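PDB 3QBR: SJCHGC06286 protein from Schistosoma japonicum, which belongs to the Bcl-2 family of apoptosis regulators and probably acts by binding the BH domains of partner proteins. Local coordinates for residues Ile91-Glu103 and Arg135-Leu148. Sequence-based numbering, arbitrary orientation.
Sequences IDSDKPVDKTALE and RLSKHGHSDAIQML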
# COMPACT_ATOMS: atom_id res chain seq x y z
N ILE A 91 0.26 0.69 -16.81
CA ILE A 91 -0.56 -0.20 -16.02
C ILE A 91 -2.00 -0.21 -16.49
O ILE A 91 -2.75 -1.11 -16.16
CB ILE A 91 -0.50 0.21 -14.54
CG1 ILE A 91 0.65 -0.52 -13.85
CG2 ILE A 91 -1.82 -0.06 -13.84
CD1 ILE A 91 0.78 -0.16 -12.41
N ASP A 92 -2.40 0.80 -17.26
CA ASP A 92 -3.75 0.83 -17.79
C ASP A 92 -3.87 0.11 -19.13
O ASP A 92 -4.96 0.04 -19.71
CB ASP A 92 -4.23 2.27 -17.92
CG ASP A 92 -4.59 2.86 -16.59
OD1 ASP A 92 -4.98 2.09 -15.68
OD2 ASP A 92 -4.48 4.09 -16.45
N SER A 93 -2.76 -0.44 -19.59
CA SER A 93 -2.72 -1.15 -20.87
C SER A 93 -3.29 -2.56 -20.75
O SER A 93 -3.21 -3.20 -19.70
CB SER A 93 -1.28 -1.23 -21.37
OG SER A 93 -0.42 -1.75 -20.36
N ASP A 94 -3.86 -3.02 -21.86
CA ASP A 94 -4.15 -4.44 -22.04
C ASP A 94 -2.81 -5.12 -22.27
O ASP A 94 -2.71 -6.34 -22.38
CB ASP A 94 -5.05 -4.61 -23.26
CG ASP A 94 -5.46 -6.05 -23.49
OD1 ASP A 94 -4.79 -6.96 -22.97
OD2 ASP A 94 -6.47 -6.27 -24.19
N LYS A 95 -1.76 -4.31 -22.35
CA LYS A 95 -0.44 -4.79 -22.70
C LYS A 95 0.27 -5.35 -21.48
O LYS A 95 0.42 -4.65 -20.49
CB LYS A 95 0.40 -3.66 -23.29
CG LYS A 95 0.31 -3.56 -24.80
CD LYS A 95 1.49 -2.78 -25.36
CE LYS A 95 1.65 -3.00 -26.87
NZ LYS A 95 2.07 -4.40 -27.20
N PRO A 96 0.71 -6.62 -21.57
CA PRO A 96 1.50 -7.23 -20.50
C PRO A 96 2.50 -6.22 -19.93
O PRO A 96 3.25 -5.60 -20.70
CB PRO A 96 2.22 -8.37 -21.21
CG PRO A 96 1.24 -8.80 -22.24
CD PRO A 96 0.51 -7.55 -22.70
N VAL A 97 2.48 -6.05 -18.61
CA VAL A 97 3.23 -4.99 -17.97
C VAL A 97 4.68 -5.40 -17.78
O VAL A 97 5.00 -6.59 -17.66
CB VAL A 97 2.58 -4.57 -16.63
CG1 VAL A 97 1.09 -4.28 -16.83
CG2 VAL A 97 2.78 -5.64 -15.57
N ASP A 98 5.56 -4.40 -17.80
CA ASP A 98 6.99 -4.59 -17.60
C ASP A 98 7.30 -4.85 -16.12
O ASP A 98 7.47 -3.92 -15.33
CB ASP A 98 7.74 -3.34 -18.10
CG ASP A 98 9.24 -3.55 -18.24
OD1 ASP A 98 9.83 -2.93 -19.15
OD2 ASP A 98 9.84 -4.31 -17.44
N LYS A 99 7.37 -6.13 -15.75
CA LYS A 99 7.64 -6.54 -14.37
C LYS A 99 8.65 -5.63 -13.67
O LYS A 99 8.34 -4.95 -12.69
CB LYS A 99 8.16 -7.98 -14.34
CG LYS A 99 9.52 -8.16 -15.04
CD LYS A 99 10.06 -9.58 -14.94
CE LYS A 99 11.04 -9.88 -16.07
NZ LYS A 99 12.09 -8.83 -16.20
N THR A 100 9.87 -5.63 -14.21
CA THR A 100 11.02 -5.08 -13.51
C THR A 100 11.14 -3.55 -13.64
O THR A 100 11.67 -2.88 -12.74
CB THR A 100 12.31 -5.83 -13.92
OG1 THR A 100 13.45 -5.17 -13.36
CG2 THR A 100 12.43 -5.90 -15.42
N ALA A 101 10.64 -2.99 -14.74
CA ALA A 101 10.55 -1.54 -14.87
C ALA A 101 9.64 -0.98 -13.80
O ALA A 101 9.92 0.07 -13.23
CB ALA A 101 10.04 -1.12 -16.24
N LEU A 102 8.54 -1.69 -13.56
CA LEU A 102 7.55 -1.30 -12.56
C LEU A 102 8.08 -1.40 -11.12
O LEU A 102 7.73 -0.59 -10.27
CB LEU A 102 6.27 -2.12 -12.72
CG LEU A 102 5.13 -1.80 -11.76
CD1 LEU A 102 4.71 -0.33 -11.85
CD2 LEU A 102 3.95 -2.72 -12.02
N GLU A 103 8.92 -2.39 -10.85
CA GLU A 103 9.52 -2.47 -9.54
C GLU A 103 10.32 -1.19 -9.32
O GLU A 103 10.09 -0.44 -8.36
CB GLU A 103 10.41 -3.70 -9.42
CG GLU A 103 10.67 -4.15 -7.98
CD GLU A 103 11.40 -5.49 -7.89
OE1 GLU A 103 12.17 -5.69 -6.93
OE2 GLU A 103 11.20 -6.35 -8.78
N ARG A 135 -6.12 -1.00 -10.24
CA ARG A 135 -6.03 -0.62 -11.65
C ARG A 135 -5.39 -1.72 -12.47
O ARG A 135 -5.75 -1.94 -13.61
CB ARG A 135 -5.27 0.69 -11.84
CG ARG A 135 -6.01 1.89 -11.29
CD ARG A 135 -5.61 3.18 -12.00
NE ARG A 135 -6.18 3.27 -13.35
CZ ARG A 135 -6.64 4.40 -13.89
NH1 ARG A 135 -6.62 5.53 -13.20
NH2 ARG A 135 -7.14 4.40 -15.12
N LEU A 136 -4.42 -2.39 -11.88
CA LEU A 136 -3.79 -3.55 -12.50
C LEU A 136 -4.79 -4.67 -12.76
O LEU A 136 -4.66 -5.44 -13.72
CB LEU A 136 -2.67 -4.06 -11.60
CG LEU A 136 -1.31 -3.38 -11.76
CD1 LEU A 136 -0.44 -3.66 -10.54
CD2 LEU A 136 -0.62 -3.86 -13.05
N SER A 137 -5.79 -4.77 -11.90
CA SER A 137 -6.68 -5.92 -11.95
C SER A 137 -7.83 -5.75 -12.95
O SER A 137 -8.46 -6.74 -13.35
CB SER A 137 -7.17 -6.28 -10.54
OG SER A 137 -8.08 -5.32 -10.05
N LYS A 138 -8.09 -4.50 -13.36
CA LYS A 138 -8.99 -4.26 -14.50
C LYS A 138 -8.65 -5.16 -15.70
O LYS A 138 -9.54 -5.63 -16.38
CB LYS A 138 -9.00 -2.78 -14.92
CG LYS A 138 -9.68 -1.82 -13.94
CD LYS A 138 -11.16 -2.18 -13.68
CE LYS A 138 -11.82 -1.22 -12.69
NZ LYS A 138 -13.23 -1.59 -12.35
N HIS A 139 -7.36 -5.39 -15.96
CA HIS A 139 -6.94 -6.24 -17.06
C HIS A 139 -6.26 -7.51 -16.57
O HIS A 139 -5.50 -8.13 -17.32
CB HIS A 139 -5.95 -5.51 -17.96
CG HIS A 139 -6.45 -4.21 -18.49
ND1 HIS A 139 -7.66 -4.09 -19.14
CD2 HIS A 139 -5.91 -2.97 -18.47
CE1 HIS A 139 -7.84 -2.83 -19.49
NE2 HIS A 139 -6.79 -2.13 -19.10
N GLY A 140 -6.52 -7.91 -15.34
CA GLY A 140 -5.96 -9.15 -14.85
C GLY A 140 -4.46 -9.25 -14.89
O GLY A 140 -3.92 -10.26 -15.32
N HIS A 141 -3.77 -8.23 -14.39
CA HIS A 141 -2.31 -8.27 -14.38
C HIS A 141 -1.84 -8.93 -13.10
O HIS A 141 -1.22 -8.31 -12.23
CB HIS A 141 -1.72 -6.87 -14.56
CG HIS A 141 -1.92 -6.31 -15.94
ND1 HIS A 141 -1.40 -6.91 -17.07
CD2 HIS A 141 -2.60 -5.22 -16.37
CE1 HIS A 141 -1.75 -6.21 -18.13
NE2 HIS A 141 -2.48 -5.17 -17.74
N SER A 142 -2.13 -10.23 -13.01
CA SER A 142 -1.92 -10.95 -11.77
C SER A 142 -0.47 -10.92 -11.30
O SER A 142 -0.22 -10.64 -10.13
CB SER A 142 -2.45 -12.38 -11.88
OG SER A 142 -1.63 -13.18 -12.69
N ASP A 143 0.49 -11.19 -12.18
CA ASP A 143 1.89 -11.23 -11.73
C ASP A 143 2.42 -9.85 -11.31
O ASP A 143 3.15 -9.76 -10.33
CB ASP A 143 2.79 -11.80 -12.80
CG ASP A 143 2.81 -10.95 -14.04
OD1 ASP A 143 1.70 -10.57 -14.51
OD2 ASP A 143 3.92 -10.65 -14.54
N ALA A 144 2.03 -8.78 -12.01
CA ALA A 144 2.45 -7.45 -11.54
C ALA A 144 1.90 -7.19 -10.13
O ALA A 144 2.60 -6.66 -9.26
CB ALA A 144 2.04 -6.30 -12.53
N ILE A 145 0.64 -7.57 -9.93
CA ILE A 145 -0.02 -7.39 -8.64
C ILE A 145 0.79 -8.10 -7.54
O ILE A 145 1.21 -7.47 -6.56
CB ILE A 145 -1.48 -7.94 -8.69
CG1 ILE A 145 -2.31 -7.12 -9.66
CG2 ILE A 145 -2.10 -7.94 -7.31
CD1 ILE A 145 -3.81 -7.47 -9.72
N GLN A 146 1.04 -9.39 -7.72
CA GLN A 146 1.79 -10.15 -6.74
C GLN A 146 3.17 -9.56 -6.58
O GLN A 146 3.80 -9.69 -5.53
CB GLN A 146 1.90 -11.63 -7.13
CG GLN A 146 0.64 -12.45 -6.86
CD GLN A 146 -0.00 -12.15 -5.49
OE1 GLN A 146 0.68 -12.13 -4.45
NE2 GLN A 146 -1.34 -11.95 -5.48
N MET A 147 3.66 -8.93 -7.63
CA MET A 147 4.99 -8.33 -7.56
C MET A 147 4.96 -7.11 -6.62
O MET A 147 5.76 -7.01 -5.69
CB MET A 147 5.46 -7.96 -8.95
CG MET A 147 6.93 -7.53 -9.01
SD MET A 147 7.07 -5.75 -8.88
CE MET A 147 6.24 -5.31 -10.41
N LEU A 148 4.01 -6.21 -6.85
CA LEU A 148 3.86 -5.04 -6.00
C LEU A 148 3.76 -5.43 -4.52
O LEU A 148 4.44 -4.86 -3.66
CB LEU A 148 2.63 -4.22 -6.40
CG LEU A 148 2.75 -3.43 -7.70
CD1 LEU A 148 1.44 -2.72 -8.02
CD2 LEU A 148 3.90 -2.40 -7.53
O HOH W 1 0.72 -8.16 -17.29
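H141 projects from the turn between helix 119-137 and helix 142-159 into the loop ahead of helix 99-113, where its ring is held at the edge and on a face. At the edge, H141 NE2 donates to S93 O at 2.9 Å; the N-H...O angle of 166° and an acceptor lying in the ring plane mark a straight bond. V97 CG1 stands 3.5 Å from the H141 ring centroid, almost on the ring normal, a CH-pi contact that V97 reaches with CG1 anti to its carbonyl carbon, and H139 O lies over the opposite face. A water accepting from V97 N lies near H141 ND1, but too close in the model for a second bond to be more than doubtful.

Apolar packing continues along the inner side of the contact: I91 CG1 lies 3.7 Å from L136 CD2, and L102 CD2 is 3.8 Å from M147 CE, with buried A144 and L148 also meeting L102.

The outer side is looser. H139 NE2 donates to D92 O, but the angle is 133° and the donor sits above the carbonyl plane. D92 OD1 forms a salt bridge with R135 NE at 2.9 Å, a weak hydrogen bond with the carboxylate and guanidinium turned 44° apart; R135 also touches E83 of helix 83-89. D94 and K95 extend from the exposed crest of the loop.

A Schellman motif with G140 at C-prime ends helix 119-137, H141 then occupies the N-cap position of helix 142-159, and D98 caps helix 99-113 through A101 N: a loop packed on an interhelical turn within the all-helical Bcl-2 fold.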